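Local coordinates for protein malonyl CoA-ACP transacylase (Xanthomonas oryzae pv. oryzae, PDB 3K89) that probably transfers the malonyl group of malonyl-CoA to holo acyl carrier protein, giving malonyl-ACP and coenzyme A, at residues A[47-52]-A[56-61]; A[216-221]-A[244-249]. All coordinates share one frame; numbering follows the deposited sequence.

In the fold
Both contacts belong to the acyl transferase fold, and each pairs two helices by apolar packing, yet they lie in separate parts of it. Their centres are 27 Å apart, their nearest atoms about 13 Å, and each centre is about 17 Å from the centre of the chain. Contact 1 is local, joining two short helices in succession, and lies away from the predicted catalytic residues, with the side chain of L58 about 13 Å from a bound glycerol. Contact 2 spans a longer excursion of the chain and comes closer to the active site: the L249 side chain is about 9 Å from those of S94 and H203, predicted to be the catalytic pair.

Contact 1. Residues A[47-52]-A[56-61]; sequences WALSQG and EMLNRT
L49 and L58 are the main apolar partners in a part of the acyl transferase fold where the short helices 46-52 and 55-58 follow each other across a brief connection. Their side chains lie aslant, with CG of L49 4.2 Å from CB of L58. Both leucines hold CG anti to the backbone N (chi1 179° and 177°), which puts CG of L49 against CA and CB of L58, and CD1 of L58 near S50. The L49 methyl CD1 reaches the helix backbone itself, 3.8 Å from L58 N, and it also meets M57 CB at 3.9 Å. M57 crosses L49 at about a right angle at the partly exposed border of the pair, and it is CB, the first carbon of its side chain, that makes the contact. From the other direction, CD1 of L58 lies 4.0 Å from CA of S50, a small residue that lets the methyl settle close to the backbone. Y63 of helix 61-81 touches both L49 and M57, while A67 of the same helix meets L58.

The polar contacts lie within each segment or lead to its neighbours. The hydroxyl of the buried S50 is bonded to L46 O one helical turn back, a familiar way for serine to satisfy its OG inside a helix. It also accepts a bond from Q51 NE2, at an N-H...O angle of 156°. M20 O is a second partner of that amide nitrogen. R60 is the N-cap of helix 61-81, and L58 O is bonded to T64 OG1.

W47 packs against helices 22-27 and 30-42: F35 meets it edge-to-face, and Q51 CG sits 3.3 Å above the indole plane, toward its rim.

Contact 2. Residues A[216-221]-A[244-249]; sequences EAMAGL and AIRQAL
M218 overlaps the aliphatic part of R246, the two chains running past each other in opposite directions where helix 208-219 packs on helix 242-254 in the acyl transferase fold. CB of M218 is 4.1 Å from CD of R246. The methionine turns about its CG-SD bond (chi3 -61°), bringing CE to 4.0 Å from R246 CB and to 3.5 Å from the carbonyl oxygen R246 O. An unbranched, pliable side chain suits a position that touches arginine with CB and CE and leucine with SD.

R246 serves two purposes: its methylenes pack against M218, while its charged end stays at the partly exposed margin. There NE is bonded to S242 OG and the guanidinium makes a cation-pi contact with W223, whose NE1 is in turn bonded to M218 O. One tryptophan thus ties the two helices together. A219, whose short side chain suits the exposed border, sets its methyl near the guanidinium, CB 4.0 Å from NH1.

L249 fills the buried side, where Y98 and L101 of helix 95-103 also touch it, and L115 of helix 109-126 covers M218. The leucine lies obliquely to the methionine, its methyl CD1 3.7 Å from M218 SD.

Contact 1. Residues A[47-52]-A[56-61]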
loop_
_atom_site.group_PDB
_atom_site.type_symbol
_atom_site.label_atom_id
_atom_site.label_comp_id
_atom_site.label_asym_id
_atom_site.label_seq_id
_atom_site.Cartn_x
_atom_site.Cartn_y
_atom_site.Cartn_z
ATOM N N TRP A 47 -1.749 -4.379 -18.052
ATOM C CA TRP A 47 -1.879 -5.828 -18.111
ATOM C C TRP A 47 -0.684 -6.447 -18.840
ATOM O O TRP A 47 -0.075 -7.384 -18.337
ATOM C CB TRP A 47 -3.212 -6.260 -18.751
ATOM C CG TRP A 47 -3.430 -7.743 -18.660
ATOM C CD1 TRP A 47 -3.378 -8.644 -19.698
ATOM C CD2 TRP A 47 -3.672 -8.514 -17.476
ATOM N NE1 TRP A 47 -3.613 -9.912 -19.233
ATOM C CE2 TRP A 47 -3.790 -9.871 -17.877
ATOM C CE3 TRP A 47 -3.838 -8.192 -16.120
ATOM C CZ2 TRP A 47 -4.057 -10.910 -16.972
ATOM C CZ3 TRP A 47 -4.087 -9.233 -15.209
ATOM C CH2 TRP A 47 -4.182 -10.578 -15.645
ATOM N N ALA A 48 -0.302 -5.860 -19.974
ATOM C CA ALA A 48 0.851 -6.373 -20.730
ATOM C C ALA A 48 2.127 -6.335 -19.888
ATOM O O ALA A 48 2.890 -7.298 -19.858
ATOM C CB ALA A 48 1.049 -5.586 -22.006
ATOM N N LEU A 49 2.326 -5.218 -19.192
ATOM C CA LEU A 49 3.478 -5.040 -18.312
ATOM C C LEU A 49 3.500 -6.049 -17.159
ATOM O O LEU A 49 4.531 -6.658 -16.857
ATOM C CB LEU A 49 3.512 -3.610 -17.763
ATOM C CG LEU A 49 4.668 -3.293 -16.806
ATOM C CD1 LEU A 49 6.022 -3.547 -17.486
ATOM C CD2 LEU A 49 4.585 -1.871 -16.324
ATOM N N SER A 50 2.352 -6.211 -16.506
ATOM C CA SER A 50 2.244 -7.075 -15.341
ATOM C C SER A 50 2.351 -8.582 -15.686
ATOM O O SER A 50 2.819 -9.364 -14.872
ATOM C CB SER A 50 0.957 -6.739 -14.578
ATOM O OG SER A 50 -0.146 -7.254 -15.279
ATOM N N GLN A 51 1.967 -8.967 -16.909
ATOM C CA GLN A 51 2.013 -10.380 -17.322
ATOM C C GLN A 51 3.320 -10.779 -17.997
ATOM O O GLN A 51 3.843 -11.879 -17.766
ATOM C CB GLN A 51 0.835 -10.738 -18.242
ATOM C CG GLN A 51 -0.530 -10.483 -17.616
ATOM C CD GLN A 51 -0.669 -11.113 -16.250
ATOM O OE1 GLN A 51 -0.620 -12.336 -16.119
ATOM N NE2 GLN A 51 -0.832 -10.281 -15.226
ATOM N N GLY A 52 3.833 -9.885 -18.830
ATOM C CA GLY A 52 4.969 -10.212 -19.698
ATOM C C GLY A 52 6.241 -9.477 -19.340
ATOM O O GLY A 52 7.337 -9.826 -19.817
ATOM N N GLU A 56 11.838 -5.367 -14.765
ATOM C CA GLU A 56 12.525 -4.153 -14.316
ATOM C C GLU A 56 11.619 -2.908 -14.312
ATOM O O GLU A 56 11.683 -2.110 -13.376
ATOM C CB GLU A 56 13.810 -3.898 -15.118
ATOM C CG GLU A 56 14.866 -3.105 -14.353
ATOM C CD GLU A 56 16.217 -3.095 -15.061
ATOM O OE1 GLU A 56 16.282 -2.603 -16.211
ATOM O OE2 GLU A 56 17.215 -3.572 -14.462
ATOM N N MET A 57 10.779 -2.748 -15.340
ATOM C CA MET A 57 9.834 -1.642 -15.382
ATOM C C MET A 57 8.680 -1.866 -14.412
ATOM O O MET A 57 8.281 -0.931 -13.716
ATOM C CB MET A 57 9.258 -1.425 -16.780
ATOM C CG MET A 57 10.181 -0.695 -17.723
ATOM S SD MET A 57 9.353 -0.519 -19.327
ATOM C CE MET A 57 8.312 0.899 -19.067
ATOM N N LEU A 58 8.154 -3.087 -14.375
ATOM C CA LEU A 58 7.072 -3.449 -13.444
ATOM C C LEU A 58 7.447 -3.118 -11.996
ATOM O O LEU A 58 6.582 -2.729 -11.198
ATOM C CB LEU A 58 6.708 -4.934 -13.554
ATOM C CG LEU A 58 5.644 -5.475 -12.579
ATOM C CD1 LEU A 58 4.276 -4.771 -12.767
ATOM C CD2 LEU A 58 5.493 -6.987 -12.676
ATOM N N ASN A 59 8.730 -3.283 -11.662
ATOM C CA ASN A 59 9.225 -2.986 -10.308
ATOM C C ASN A 59 9.589 -1.518 -10.031
ATOM O O ASN A 59 9.849 -1.139 -8.875
ATOM C CB ASN A 59 10.434 -3.878 -10.000
ATOM C CG ASN A 59 10.050 -5.329 -9.795
ATOM O OD1 ASN A 59 8.894 -5.646 -9.523
ATOM N ND2 ASN A 59 11.028 -6.230 -9.922
ATOM N N ARG A 60 9.614 -0.697 -11.076
ATOM C CA ARG A 60 9.862 0.740 -10.932
ATOM C C ARG A 60 8.555 1.381 -10.475
ATOM O O ARG A 60 7.533 1.219 -11.135
ATOM C CB ARG A 60 10.274 1.341 -12.274
ATOM C CG ARG A 60 11.013 2.659 -12.190
ATOM C CD ARG A 60 12.435 2.553 -12.780
ATOM N NE ARG A 60 12.361 2.490 -14.240
ATOM C CZ ARG A 60 12.862 1.521 -15.010
ATOM N NH1 ARG A 60 13.555 0.511 -14.496
ATOM N NH2 ARG A 60 12.693 1.588 -16.319
ATOM N N THR A 61 8.611 2.109 -9.366
ATOM C CA THR A 61 7.400 2.543 -8.660
ATOM C C THR A 61 6.368 3.345 -9.482
ATOM O O THR A 61 5.163 3.209 -9.247
ATOM C CB THR A 61 7.758 3.223 -7.314
ATOM O OG1 THR A 61 6.636 3.151 -6.423
ATOM C CG2 THR A 61 8.192 4.678 -7.499
#

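Contact 2. Residues A[216-221]-A[244-249]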
loop_
_atom_site.group_PDB
_atom_site.type_symbol
_atom_site.label_atom_id
_atom_site.label_comp_id
_atom_site.label_asym_id
_atom_site.label_seq_id
_atom_site.Cartn_x
_atom_site.Cartn_y
_atom_site.Cartn_z
ATOM N N GLU A 216 -0.809 19.269 -5.560
ATOM C CA GLU A 216 -1.271 20.031 -6.728
ATOM C C GLU A 216 -1.939 19.138 -7.785
ATOM O O GLU A 216 -2.937 19.529 -8.396
ATOM C CB GLU A 216 -0.119 20.831 -7.339
ATOM C CG GLU A 216 0.456 21.871 -6.363
ATOM C CD GLU A 216 1.631 22.652 -6.940
ATOM O OE1 GLU A 216 2.255 23.426 -6.180
ATOM O OE2 GLU A 216 1.933 22.493 -8.145
ATOM N N ALA A 217 -1.390 17.946 -8.001
ATOM C CA ALA A 217 -1.965 16.983 -8.950
ATOM C C ALA A 217 -3.362 16.570 -8.498
ATOM O O ALA A 217 -4.277 16.499 -9.308
ATOM C CB ALA A 217 -1.061 15.759 -9.107
ATOM N N MET A 218 -3.536 16.355 -7.200
ATOM C CA MET A 218 -4.817 15.914 -6.679
ATOM C C MET A 218 -5.888 16.974 -6.844
ATOM O O MET A 218 -7.068 16.657 -7.053
ATOM C CB MET A 218 -4.712 15.533 -5.208
ATOM C CG MET A 218 -3.931 14.221 -5.010
ATOM S SD MET A 218 -4.018 13.595 -3.330
ATOM C CE MET A 218 -3.267 14.916 -2.481
ATOM N N ALA A 219 -5.494 18.237 -6.711
ATOM C CA ALA A 219 -6.499 19.300 -6.642
ATOM C C ALA A 219 -7.165 19.591 -7.990
ATOM O O ALA A 219 -8.193 20.274 -8.034
ATOM C CB ALA A 219 -5.907 20.561 -6.019
ATOM N N GLY A 220 -6.595 19.061 -9.073
ATOM C CA GLY A 220 -7.173 19.175 -10.418
ATOM C C GLY A 220 -8.210 18.103 -10.736
ATOM O O GLY A 220 -8.886 18.154 -11.773
ATOM N N LEU A 221 -8.337 17.128 -9.840
ATOM C CA LEU A 221 -9.283 16.018 -10.032
ATOM C C LEU A 221 -10.606 16.210 -9.301
ATOM O O LEU A 221 -10.717 17.006 -8.374
ATOM C CB LEU A 221 -8.643 14.703 -9.567
ATOM C CG LEU A 221 -7.262 14.351 -10.147
ATOM C CD1 LEU A 221 -6.688 13.122 -9.431
ATOM C CD2 LEU A 221 -7.250 14.133 -11.668
ATOM N N ALA A 244 -9.683 17.215 3.705
ATOM C CA ALA A 244 -9.039 16.451 4.758
ATOM C C ALA A 244 -8.452 15.135 4.230
ATOM O O ALA A 244 -7.355 14.749 4.620
ATOM C CB ALA A 244 -10.012 16.185 5.898
ATOM N N ILE A 245 -9.187 14.466 3.349
ATOM C CA ILE A 245 -8.682 13.237 2.728
ATOM C C ILE A 245 -7.420 13.544 1.939
ATOM O O ILE A 245 -6.402 12.861 2.105
ATOM C CB ILE A 245 -9.753 12.564 1.842
ATOM C CG1 ILE A 245 -10.863 12.019 2.750
ATOM C CG2 ILE A 245 -9.129 11.446 0.996
ATOM C CD1 ILE A 245 -12.167 11.585 2.066
ATOM N N ARG A 246 -7.476 14.581 1.096
ATOM C CA ARG A 246 -6.289 14.980 0.335
ATOM C C ARG A 246 -5.119 15.395 1.213
ATOM O O ARG A 246 -3.989 15.015 0.928
ATOM C CB ARG A 246 -6.619 16.058 -0.693
ATOM C CG ARG A 246 -7.532 15.534 -1.807
ATOM C CD ARG A 246 -7.828 16.627 -2.799
ATOM N NE ARG A 246 -8.826 17.561 -2.266
ATOM C CZ ARG A 246 -8.646 18.877 -2.151
ATOM N NH1 ARG A 246 -7.507 19.450 -2.528
ATOM N NH2 ARG A 246 -9.632 19.620 -1.662
ATOM N N GLN A 247 -5.380 16.154 2.277
ATOM C CA GLN A 247 -4.293 16.553 3.172
ATOM C C GLN A 247 -3.632 15.326 3.813
ATOM O O GLN A 247 -2.408 15.273 3.953
ATOM C CB GLN A 247 -4.783 17.529 4.258
ATOM C CG GLN A 247 -3.688 18.028 5.239
ATOM C CD GLN A 247 -2.498 18.706 4.566
ATOM O OE1 GLN A 247 -2.596 19.214 3.448
ATOM N NE2 GLN A 247 -1.360 18.710 5.253
ATOM N N ALA A 248 -4.446 14.333 4.176
ATOM C CA ALA A 248 -3.912 13.109 4.751
ATOM C C ALA A 248 -3.092 12.319 3.746
ATOM O O ALA A 248 -2.159 11.619 4.152
ATOM C CB ALA A 248 -5.034 12.231 5.327
ATOM N N LEU A 249 -3.422 12.427 2.449
ATOM C CA LEU A 249 -2.611 11.817 1.394
ATOM C C LEU A 249 -1.297 12.562 1.148
ATOM O O LEU A 249 -0.263 11.939 0.865
ATOM C CB LEU A 249 -3.383 11.720 0.070
ATOM C CG LEU A 249 -4.563 10.750 0.100
ATOM C CD1 LEU A 249 -5.446 11.005 -1.112
ATOM C CD2 LEU A 249 -4.097 9.265 0.115
#